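Side-chain contacts in twitching motility protein PilT (Aquifex aeolicus, PDB 2EYU), which probably couples ATP hydrolysis to the retraction of type IV pili, the movement that drives twitching motility: residues Asp15-Leu20 / Tyr182-Pro187; Glu19-Lys24 / Ile46-Gln51; Thr40-Met45 / Leu125-Leu130; Ala119-His124 / Ser159-Gly164. The protein carries 1 engineered substitution. All coordinates share one frame; numbering follows the deposited sequence.

Contact 1 (Asp15-Leu20 / Tyr182-Pro187); sequences DKVLEL and YGLLIP. Engineered in segment 182-187: Gly-183 (natural residue Glu).
Ile-186 pushes its CD1 methyl between Lys-16, which opens the weakly bonded turn 16-19, and Leu-20, just after it, while Val-17 meets Leu-184 at the end of strand 179-185. The packing is apolar, without hydrogen bonds between the segments. CG1 of Ile-186 stands anti to the carbonyl carbon (chi1 -70°) and the chain runs on extended, which carries CD1 out to meet the turn tip to tip. It lies 3.3 Å from Lys-16 CG, tighter than normal carbon contact, and the lysine then continues along the isoleucine until its CE is 3.6 Å from Ile-186 CG2. Leu-20 CD1 also lies close to Ile-186 CD1, but that methyl is crowded by the turn's own backbone and its exact place is doubtful. Val-17 offers CG2, 3.6 Å from CD1 of Leu-184 and 3.8 Å from CD2, so the valine methyl touches both branches of the leucine fork. Ile-166 of the adjacent strand 162-171 packs against both. The turn before strand 26-31 thus packs on strand 179-185, antiparallel in the mixed sheet of this P-loop NTPase-family domain.

The polar part belongs to the turn alone. Lys-16 bends at its last two torsions, and NZ forms a long, weak salt bridge of 3.4 Å with Glu-19 OE1. The lysine therefore serves in two ways: its methylenes cover Ile-186, and its ammonium stays at the partly exposed margin beside a carboxylate. With branched aliphatic groups inside and the charge at the edge, cohesion here probably comes from shape and hydrophobic burial rather than from directed bonds.

Contact 2 (Glu19-Lys24 / Ile46-Gln51); sequences ELCHRK and IDYINQ
His-22 and Tyr-48 meet edge to edge on the exposed side of this contact, with Cys-21 and Ile-49 packed alongside, on the buried side. In the P-loop NTPase fold this joins the loop before strand 26-31 to helix 38-52. The tyrosine hydroxyl lies near the imidazole plane, with OH 2.9 Å from CE1 of His-22, and CE1 in turn lies in the plane of the phenol ring at its edge. The two planes stand at 82° and their centroids are 5.5 Å apart, an oblique pairing without face overlap. Tyr-48 reaches the loop because CG is anti to its backbone N (chi1 173°), which swings the ring off the helix toward His-22. An aromatic with a polar end suits a place where the ring edge meets carbon and the hydroxyl meets the exposed imidazole.

Deeper in, CB of Cys-21 touches the phenol edge, 4.1 Å from CD2. A small residue is apt here: its CB sits between the phenol edge and Ile-49. Replacing Tyr-48 with an alanine would probably leave the His-22 imidazole without its neighbour and free to turn, and would open a gap beside Cys-21.

Further out, the loop is shaped by two successive turn bonds, His-22 N to Glu-19 O and Arg-23 N to Leu-20 O, both 2.8 Å. On the sheet side, Ile-49 packs against Ile-57 of strand 56-61; from the turn before the loop, Leu-18 touches Tyr-48. Ile-49 also meets the loop through CG1, 3.9 Å from Cys-21 CB.

Contact 3 (Thr40-Met45 / Leu125-Leu130); sequences TTIASM and LVFGTL
Helix 40-45 runs almost antiparallel to strand 125-130, at 167° with the segment axes 9.9 Å apart, and Ile-42 faces Phe-127 with their CA atoms 7.6 Å from each other. Phe-127 is the centre of the side-chain packing, and the helix meets its ring along the edge. CD1 of Ile-42 lies 3.6 Å from CD2, near the ring plane, as the two side chains slide past one another in opposite directions. The terminal torsion of Ile-42 is off staggered (chi2 -23°), perhaps a cost of this fit. One turn further on, Met-45, built as selenomethionine, adds a Met-aromatic contact: its SE is in the ring plane, 5.3 Å from the centroid. The chain bends at chi3, which turns CE back to within 3.6 Å of CE2. The flexible, unbranched methionine chain suits this position because it can follow the outline of the ring.

The packing is that of a P-loop NTPase core, in which the helix that follows the probable Walker A loop lies on the central parallel strands. Ile-28 of strand 26-31 and Phe-103 of strand 101-104 also touch Phe-127, so the ring fills the layer between sheet and helix. An alanine in place of Phe-127 is likely to open a gap there, leaving the Ile-42 and Met-45 methyls without the edge they pack on.

Towards the start of the helix, Thr-129 turns CG2 to the helix, 4.0 Å from CG1 of Ile-42. A threonine suits this site: its methyl meets the isoleucine, and its side chain also touches the probable Walker A residues.

Contact 4 (Ala119-His124 / Ser159-Gly164); sequences AAETGH and SFILQG
Ala-120 and Ile-161 form the tight part of this contact, methyl against methyl: CB of the alanine lies 3.4 Å from CD1 of the isoleucine, closer than carbon atoms usually pack. Ile-161 holds CG1 between its backbone N and carbonyl carbon (chi1 71°), and from there the chain extends to place CD1 on the helix. Ala-120 suits the spot, since its small methyl lets Ile-161 come so near.

The other side is loose. Glu-121 comes near only with the foot of its chain, CB being 4.4 Å from CG2 of Ile-161, and its extended chain carries the carboxylate into solvent, as suits a charge at the exposed end of helix 110-121. His-124 folds back, its ND1 giving a 3.0 Å bond to Ala-119 O in the imidazole plane, while Gly-123 takes a positive phi (93°) at which a side chain would jam against the preceding carbonyl. Gln-163 NE2 makes a short hydrogen bond (2.6 Å) to Ile-161 O, straight at the hydrogen (169°) but arriving above the carbonyl plane, off the lone pairs.

Segment 119-124 leads into strand 125-130, and 159-164 ends within strand 162-171; these strands flank strand 26-31. The Ala-120 to Ile-161 contact thus bridges the ends of helices 110-121 and 151-161 across the middle strand, with Val-126 touching Ala-120 and Arg-192 of helix 189-197 bonded to the backbone of Ser-159 and Leu-162.

Contacts 1, 3 and 4 all reach the same central sheet, whereas contact 2 joins a loop to a helix. The centre of contact 3 lies nearest the chain centre, about 6 Å away, and this contact is wholly apolar around one aromatic; contact 1 is also buried but carries a charge at its margin. Contacts 2 and 4 are centred further out, contact 2 only partly buried and contact 4 buried except at Glu-121. Helix 38-52 serves both contact 2 and contact 3, whose Cys-21 and Met-45 touch. Contacts 1 and 2 share Glu-19 and Leu-20, and contacts 1 and 4 sit on neighbouring strands, with Ile-186 packing beside Gln-163 and Gly-164.

Contact 1 (Asp15-Leu20 / Tyr182-Pro187)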
# COMPACT_ATOMS: atom_id res chain seq x y z
N ASP A 15 3.31 -10.91 -8.75
CA ASP A 15 3.68 -10.11 -9.89
C ASP A 15 2.78 -8.91 -10.13
O ASP A 15 3.27 -7.82 -10.43
CB ASP A 15 3.66 -10.96 -11.18
CG ASP A 15 4.43 -12.26 -11.11
OD1 ASP A 15 4.17 -13.16 -11.94
OD2 ASP A 15 5.32 -12.39 -10.23
N LYS A 16 1.46 -9.03 -10.03
CA LYS A 16 0.64 -7.88 -10.39
C LYS A 16 0.90 -6.66 -9.51
O LYS A 16 0.54 -5.55 -9.92
CB LYS A 16 -0.85 -8.24 -10.34
CG LYS A 16 -1.68 -7.22 -9.58
CD LYS A 16 -3.17 -7.45 -9.81
CE LYS A 16 -3.76 -6.40 -10.74
NZ LYS A 16 -3.01 -6.32 -12.04
N VAL A 17 1.49 -6.81 -8.33
CA VAL A 17 1.77 -5.66 -7.47
C VAL A 17 2.83 -4.77 -8.11
O VAL A 17 2.79 -3.54 -8.08
CB VAL A 17 2.23 -6.11 -6.08
CG1 VAL A 17 2.85 -4.94 -5.32
CG2 VAL A 17 1.08 -6.70 -5.28
N LEU A 18 3.84 -5.41 -8.69
CA LEU A 18 4.88 -4.69 -9.42
C LEU A 18 4.37 -4.04 -10.69
O LEU A 18 4.92 -3.07 -11.24
CB LEU A 18 6.01 -5.69 -9.73
CG LEU A 18 7.46 -5.23 -9.71
CD1 LEU A 18 7.80 -4.43 -8.46
CD2 LEU A 18 8.39 -6.43 -9.84
N GLU A 19 3.27 -4.52 -11.27
CA GLU A 19 2.77 -3.83 -12.47
C GLU A 19 2.30 -2.43 -12.16
O GLU A 19 2.20 -1.55 -13.01
CB GLU A 19 1.58 -4.62 -13.01
CG GLU A 19 1.88 -5.78 -13.94
CD GLU A 19 0.58 -6.53 -14.19
OE1 GLU A 19 -0.46 -5.84 -14.20
OE2 GLU A 19 0.62 -7.77 -14.34
N LEU A 20 1.97 -2.26 -10.87
CA LEU A 20 1.51 -0.99 -10.34
C LEU A 20 2.57 0.07 -10.56
O LEU A 20 2.33 1.24 -10.85
CB LEU A 20 1.20 -1.09 -8.84
CG LEU A 20 -0.11 -1.75 -8.42
CD1 LEU A 20 -0.39 -3.01 -9.20
CD2 LEU A 20 -0.09 -2.03 -6.92
N TYR A 182 -0.39 -11.00 3.33
CA TYR A 182 -0.86 -9.76 2.74
C TYR A 182 -2.32 -9.86 2.32
O TYR A 182 -2.79 -10.96 2.03
CB TYR A 182 -0.05 -9.40 1.48
CG TYR A 182 -0.06 -10.48 0.41
CD1 TYR A 182 -0.99 -10.54 -0.61
CD2 TYR A 182 0.90 -11.48 0.42
CE1 TYR A 182 -0.95 -11.55 -1.55
CE2 TYR A 182 0.96 -12.50 -0.51
CZ TYR A 182 0.01 -12.52 -1.51
OH TYR A 182 0.03 -13.52 -2.46
N GLY A 183 -2.95 -8.69 2.29
CA GLY A 183 -4.26 -8.48 1.69
C GLY A 183 -4.03 -7.61 0.45
O GLY A 183 -3.06 -6.86 0.44
N LEU A 184 -4.83 -7.69 -0.60
CA LEU A 184 -4.46 -6.86 -1.78
C LEU A 184 -5.74 -6.41 -2.47
O LEU A 184 -6.65 -7.20 -2.73
CB LEU A 184 -3.55 -7.68 -2.67
CG LEU A 184 -3.09 -7.18 -4.03
CD1 LEU A 184 -2.16 -5.98 -3.93
CD2 LEU A 184 -2.38 -8.30 -4.79
N LEU A 185 -5.81 -5.13 -2.79
CA LEU A 185 -6.99 -4.57 -3.46
C LEU A 185 -6.49 -3.67 -4.60
O LEU A 185 -6.01 -2.56 -4.36
CB LEU A 185 -7.87 -3.74 -2.54
CG LEU A 185 -9.01 -2.97 -3.20
CD1 LEU A 185 -9.87 -3.88 -4.06
CD2 LEU A 185 -9.89 -2.26 -2.18
N ILE A 186 -6.60 -4.19 -5.81
CA ILE A 186 -6.24 -3.35 -6.96
C ILE A 186 -7.51 -3.17 -7.78
O ILE A 186 -7.86 -4.07 -8.53
CB ILE A 186 -5.09 -3.96 -7.76
CG1 ILE A 186 -3.76 -3.90 -6.98
CG2 ILE A 186 -4.85 -3.35 -9.14
CD1 ILE A 186 -2.70 -4.77 -7.63
N PRO A 187 -8.11 -2.01 -7.57
CA PRO A 187 -9.48 -1.75 -8.02
C PRO A 187 -9.54 -2.07 -9.51
O PRO A 187 -8.52 -1.95 -10.19
CB PRO A 187 -9.72 -0.29 -7.70
CG PRO A 187 -8.71 0.07 -6.68
CD PRO A 187 -7.53 -0.83 -6.90

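Contact 2 (Glu19-Lys24 / Ile46-Gln51)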
# COMPACT_ATOMS: atom_id res chain seq x y z
N GLU A 19 3.27 -4.52 -11.27
CA GLU A 19 2.77 -3.83 -12.47
C GLU A 19 2.30 -2.43 -12.16
O GLU A 19 2.20 -1.55 -13.01
CB GLU A 19 1.58 -4.62 -13.01
CG GLU A 19 1.88 -5.78 -13.94
CD GLU A 19 0.58 -6.53 -14.19
OE1 GLU A 19 -0.46 -5.84 -14.20
OE2 GLU A 19 0.62 -7.77 -14.34
N LEU A 20 1.97 -2.26 -10.87
CA LEU A 20 1.51 -0.99 -10.34
C LEU A 20 2.57 0.07 -10.56
O LEU A 20 2.33 1.24 -10.85
CB LEU A 20 1.20 -1.09 -8.84
CG LEU A 20 -0.11 -1.75 -8.42
CD1 LEU A 20 -0.39 -3.01 -9.20
CD2 LEU A 20 -0.09 -2.03 -6.92
N CYS A 21 3.84 -0.34 -10.45
CA CYS A 21 4.89 0.64 -10.68
C CYS A 21 4.90 1.14 -12.12
O CYS A 21 5.58 2.14 -12.39
CB CYS A 21 6.26 0.03 -10.40
SG CYS A 21 6.30 -0.63 -8.70
N HIS A 22 4.22 0.45 -13.03
CA HIS A 22 4.18 0.98 -14.40
C HIS A 22 3.04 1.96 -14.57
O HIS A 22 2.85 2.51 -15.66
CB HIS A 22 4.08 -0.20 -15.38
CG HIS A 22 5.43 -0.86 -15.53
ND1 HIS A 22 5.65 -2.19 -15.31
CD2 HIS A 22 6.62 -0.34 -15.89
CE1 HIS A 22 6.93 -2.48 -15.52
NE2 HIS A 22 7.55 -1.36 -15.88
N ARG A 23 2.28 2.20 -13.49
CA ARG A 23 1.21 3.21 -13.65
C ARG A 23 1.85 4.59 -13.69
O ARG A 23 2.87 4.85 -13.07
CB ARG A 23 0.17 3.09 -12.55
CG ARG A 23 -0.32 1.70 -12.21
CD ARG A 23 -1.51 1.24 -13.03
NE ARG A 23 -2.28 0.21 -12.34
CZ ARG A 23 -2.73 -0.92 -12.86
NH1 ARG A 23 -2.49 -1.22 -14.14
NH2 ARG A 23 -3.42 -1.78 -12.13
N LYS A 24 1.27 5.53 -14.46
CA LYS A 24 1.81 6.86 -14.65
C LYS A 24 1.33 7.90 -13.65
O LYS A 24 1.93 8.98 -13.60
CB LYS A 24 1.45 7.34 -16.07
CG LYS A 24 -0.05 7.41 -16.32
CD LYS A 24 -0.58 8.83 -16.18
CE LYS A 24 -0.57 9.54 -17.53
NZ LYS A 24 -0.89 8.60 -18.64
N ILE A 46 10.07 0.66 -5.24
CA ILE A 46 10.73 1.82 -5.82
C ILE A 46 12.06 1.46 -6.45
O ILE A 46 12.48 1.94 -7.50
CB ILE A 46 10.93 2.89 -4.72
CG1 ILE A 46 9.63 3.54 -4.23
CG2 ILE A 46 11.93 3.95 -5.15
CD1 ILE A 46 9.90 4.43 -3.03
N ASP A 47 12.82 0.56 -5.80
CA ASP A 47 14.11 0.21 -6.38
C ASP A 47 13.98 -0.52 -7.72
O ASP A 47 14.93 -0.44 -8.49
CB ASP A 47 14.95 -0.67 -5.44
CG ASP A 47 16.40 -0.71 -5.91
OD1 ASP A 47 16.89 -1.83 -6.18
OD2 ASP A 47 17.03 0.36 -6.01
N TYR A 48 12.85 -1.17 -7.97
CA TYR A 48 12.49 -1.70 -9.27
C TYR A 48 12.43 -0.56 -10.28
O TYR A 48 12.98 -0.64 -11.38
CB TYR A 48 11.13 -2.40 -9.29
CG TYR A 48 10.65 -2.83 -10.67
CD1 TYR A 48 11.23 -3.87 -11.37
CD2 TYR A 48 9.60 -2.16 -11.28
CE1 TYR A 48 10.79 -4.25 -12.63
CE2 TYR A 48 9.15 -2.53 -12.53
CZ TYR A 48 9.74 -3.57 -13.22
OH TYR A 48 9.27 -3.91 -14.46
N ILE A 49 11.70 0.47 -9.87
CA ILE A 49 11.58 1.64 -10.72
C ILE A 49 12.99 2.14 -11.04
O ILE A 49 13.32 2.21 -12.22
CB ILE A 49 10.73 2.74 -10.05
CG1 ILE A 49 9.39 2.26 -9.52
CG2 ILE A 49 10.54 3.89 -11.02
CD1 ILE A 49 8.68 3.23 -8.60
N ASN A 50 13.77 2.43 -10.00
CA ASN A 50 15.15 2.84 -10.11
C ASN A 50 15.92 2.10 -11.20
O ASN A 50 16.69 2.70 -11.95
CB ASN A 50 15.88 2.59 -8.78
CG ASN A 50 17.14 3.36 -8.52
OD1 ASN A 50 17.87 3.06 -7.56
ND2 ASN A 50 17.46 4.39 -9.29
N GLN A 51 15.71 0.79 -11.25
CA GLN A 51 16.53 -0.06 -12.11
C GLN A 51 15.98 -0.12 -13.53
O GLN A 51 16.67 -0.45 -14.47
CB GLN A 51 16.57 -1.50 -11.59
CG GLN A 51 16.85 -1.66 -10.12
CD GLN A 51 16.20 -2.87 -9.50
OE1 GLN A 51 15.47 -2.75 -8.51
NE2 GLN A 51 16.46 -4.04 -10.09

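Contact 3 (Thr40-Met45 / Leu125-Leu130)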
# COMPACT_ATOMS: atom_id res chain seq x y z
N THR A 40 9.98 -2.07 3.66
CA THR A 40 10.76 -2.99 2.85
C THR A 40 10.05 -3.28 1.53
O THR A 40 10.67 -3.43 0.46
CB THR A 40 11.02 -4.31 3.60
OG1 THR A 40 11.89 -4.06 4.70
CG2 THR A 40 11.72 -5.30 2.68
N THR A 41 8.72 -3.39 1.55
CA THR A 41 7.99 -3.60 0.30
C THR A 41 8.11 -2.37 -0.59
O THR A 41 8.55 -2.44 -1.73
CB THR A 41 6.53 -3.94 0.61
OG1 THR A 41 6.59 -5.20 1.30
CG2 THR A 41 5.63 -4.16 -0.62
N ILE A 42 7.72 -1.24 -0.05
CA ILE A 42 7.89 0.05 -0.69
C ILE A 42 9.25 0.24 -1.34
O ILE A 42 9.46 0.67 -2.48
CB ILE A 42 7.69 1.11 0.43
CG1 ILE A 42 6.21 1.43 0.63
CG2 ILE A 42 8.54 2.33 0.18
CD1 ILE A 42 5.45 1.09 -0.66
N ALA A 43 10.28 -0.11 -0.56
CA ALA A 43 11.65 0.13 -1.04
C ALA A 43 12.01 -0.81 -2.18
O ALA A 43 12.71 -0.46 -3.15
CB ALA A 43 12.56 0.03 0.18
N SER A 44 11.53 -2.05 -2.09
CA SER A 44 11.77 -3.01 -3.16
C SER A 44 11.06 -2.59 -4.45
O SER A 44 11.60 -2.80 -5.54
CB SER A 44 11.30 -4.41 -2.77
OG SER A 44 11.24 -5.20 -3.97
N MSE A 45 9.86 -2.04 -4.32
CA MSE A 45 9.08 -1.58 -5.47
C MSE A 45 9.66 -0.31 -6.05
O MSE A 45 9.77 -0.12 -7.27
CB MSE A 45 7.62 -1.28 -5.12
CG MSE A 45 6.77 -2.43 -4.64
SE MSE A 45 4.99 -1.91 -4.12
CE MSE A 45 4.55 -1.35 -5.92
N LEU A 125 2.77 9.58 -9.65
CA LEU A 125 2.61 8.29 -8.99
C LEU A 125 2.96 8.47 -7.52
O LEU A 125 4.07 8.91 -7.19
CB LEU A 125 3.49 7.22 -9.63
CG LEU A 125 3.23 5.80 -9.11
CD1 LEU A 125 1.78 5.40 -9.32
CD2 LEU A 125 4.13 4.77 -9.78
N VAL A 126 2.02 8.17 -6.63
CA VAL A 126 2.28 8.46 -5.22
C VAL A 126 2.27 7.18 -4.39
O VAL A 126 1.29 6.45 -4.39
CB VAL A 126 1.28 9.48 -4.66
CG1 VAL A 126 1.57 9.75 -3.19
CG2 VAL A 126 1.32 10.78 -5.45
N PHE A 127 3.36 6.89 -3.69
CA PHE A 127 3.41 5.84 -2.68
C PHE A 127 3.21 6.46 -1.30
O PHE A 127 3.76 7.52 -0.96
CB PHE A 127 4.76 5.10 -2.66
CG PHE A 127 4.99 4.18 -3.85
CD1 PHE A 127 5.31 4.73 -5.08
CD2 PHE A 127 4.90 2.81 -3.72
CE1 PHE A 127 5.53 3.90 -6.17
CE2 PHE A 127 5.10 1.98 -4.80
CZ PHE A 127 5.42 2.53 -6.03
N GLY A 128 2.41 5.81 -0.46
CA GLY A 128 2.35 6.22 0.93
C GLY A 128 2.22 5.02 1.84
O GLY A 128 1.96 3.90 1.40
N THR A 129 2.42 5.22 3.14
CA THR A 129 2.19 4.14 4.08
C THR A 129 1.24 4.63 5.18
O THR A 129 1.23 5.81 5.53
CB THR A 129 3.43 3.60 4.83
OG1 THR A 129 4.04 4.68 5.54
CG2 THR A 129 4.47 3.01 3.89
N LEU A 130 0.48 3.67 5.68
CA LEU A 130 -0.35 3.87 6.87
C LEU A 130 -0.19 2.65 7.77
O LEU A 130 0.28 1.59 7.31
CB LEU A 130 -1.81 4.03 6.54
CG LEU A 130 -2.34 4.90 5.41
CD1 LEU A 130 -2.39 4.15 4.09
CD2 LEU A 130 -3.73 5.41 5.77

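Contact 4 (Ala119-His124 / Ser159-Gly164)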
# COMPACT_ATOMS: atom_id res chain seq x y z
N ALA A 119 -1.40 15.48 -5.62
CA ALA A 119 -0.29 14.96 -6.40
C ALA A 119 -0.71 13.77 -7.26
O ALA A 119 -0.35 13.72 -8.44
CB ALA A 119 0.88 14.57 -5.51
N ALA A 120 -1.45 12.85 -6.65
CA ALA A 120 -1.87 11.64 -7.36
C ALA A 120 -2.79 12.00 -8.53
O ALA A 120 -2.77 11.30 -9.53
CB ALA A 120 -2.57 10.65 -6.46
N GLU A 121 -3.59 13.06 -8.42
CA GLU A 121 -4.50 13.37 -9.52
C GLU A 121 -3.91 14.22 -10.64
O GLU A 121 -4.45 14.20 -11.76
CB GLU A 121 -5.71 14.18 -9.01
CG GLU A 121 -6.73 14.33 -10.15
CD GLU A 121 -7.98 15.06 -9.70
OE1 GLU A 121 -8.85 15.39 -10.55
OE2 GLU A 121 -8.08 15.29 -8.48
N THR A 122 -2.86 14.98 -10.41
CA THR A 122 -2.27 15.84 -11.42
C THR A 122 -1.03 15.23 -12.07
O THR A 122 -0.05 15.92 -12.35
CB THR A 122 -1.86 17.17 -10.77
OG1 THR A 122 -0.85 16.86 -9.79
CG2 THR A 122 -3.00 17.83 -10.01
N GLY A 123 -0.98 13.93 -12.33
CA GLY A 123 0.11 13.36 -13.08
C GLY A 123 1.27 12.83 -12.28
O GLY A 123 2.38 12.72 -12.79
N HIS A 124 1.07 12.42 -11.03
CA HIS A 124 2.20 11.79 -10.35
C HIS A 124 1.80 10.48 -9.70
O HIS A 124 0.67 10.35 -9.24
CB HIS A 124 2.77 12.72 -9.28
CG HIS A 124 3.00 14.12 -9.77
ND1 HIS A 124 2.03 15.10 -9.73
CD2 HIS A 124 4.09 14.69 -10.33
CE1 HIS A 124 2.52 16.22 -10.23
NE2 HIS A 124 3.77 16.00 -10.60
N SER A 159 -11.86 6.76 -5.63
CA SER A 159 -12.38 5.78 -6.57
C SER A 159 -11.75 5.92 -7.94
O SER A 159 -11.71 4.93 -8.69
CB SER A 159 -13.91 5.86 -6.65
OG SER A 159 -14.34 6.93 -7.50
N PHE A 160 -11.28 7.12 -8.29
CA PHE A 160 -10.65 7.31 -9.61
C PHE A 160 -9.13 7.27 -9.57
O PHE A 160 -8.47 7.04 -10.58
CB PHE A 160 -11.01 8.67 -10.18
CG PHE A 160 -12.43 8.84 -10.68
CD1 PHE A 160 -12.75 8.49 -11.98
CD2 PHE A 160 -13.38 9.35 -9.82
CE1 PHE A 160 -14.06 8.67 -12.40
CE2 PHE A 160 -14.68 9.54 -10.25
CZ PHE A 160 -15.00 9.19 -11.55
N ILE A 161 -8.53 7.53 -8.41
CA ILE A 161 -7.07 7.69 -8.45
C ILE A 161 -6.35 6.58 -7.67
O ILE A 161 -5.15 6.43 -7.93
CB ILE A 161 -6.64 9.06 -7.91
CG1 ILE A 161 -6.82 9.22 -6.39
CG2 ILE A 161 -7.38 10.17 -8.64
CD1 ILE A 161 -5.89 10.25 -5.78
N LEU A 162 -7.04 5.84 -6.82
CA LEU A 162 -6.48 4.69 -6.11
C LEU A 162 -6.00 3.62 -7.08
O LEU A 162 -6.75 3.15 -7.94
CB LEU A 162 -7.51 4.10 -5.13
CG LEU A 162 -7.01 3.00 -4.20
CD1 LEU A 162 -5.79 3.44 -3.38
CD2 LEU A 162 -8.12 2.54 -3.28
N GLN A 163 -4.74 3.23 -6.96
CA GLN A 163 -4.14 2.25 -7.87
C GLN A 163 -4.01 0.89 -7.21
O GLN A 163 -4.13 -0.18 -7.80
CB GLN A 163 -2.74 2.75 -8.27
CG GLN A 163 -2.87 4.00 -9.15
CD GLN A 163 -4.07 3.85 -10.08
OE1 GLN A 163 -4.01 3.07 -11.03
NE2 GLN A 163 -5.14 4.57 -9.79
N GLY A 164 -3.76 0.93 -5.89
CA GLY A 164 -3.60 -0.40 -5.27
C GLY A 164 -3.39 -0.20 -3.78
O GLY A 164 -2.79 0.79 -3.35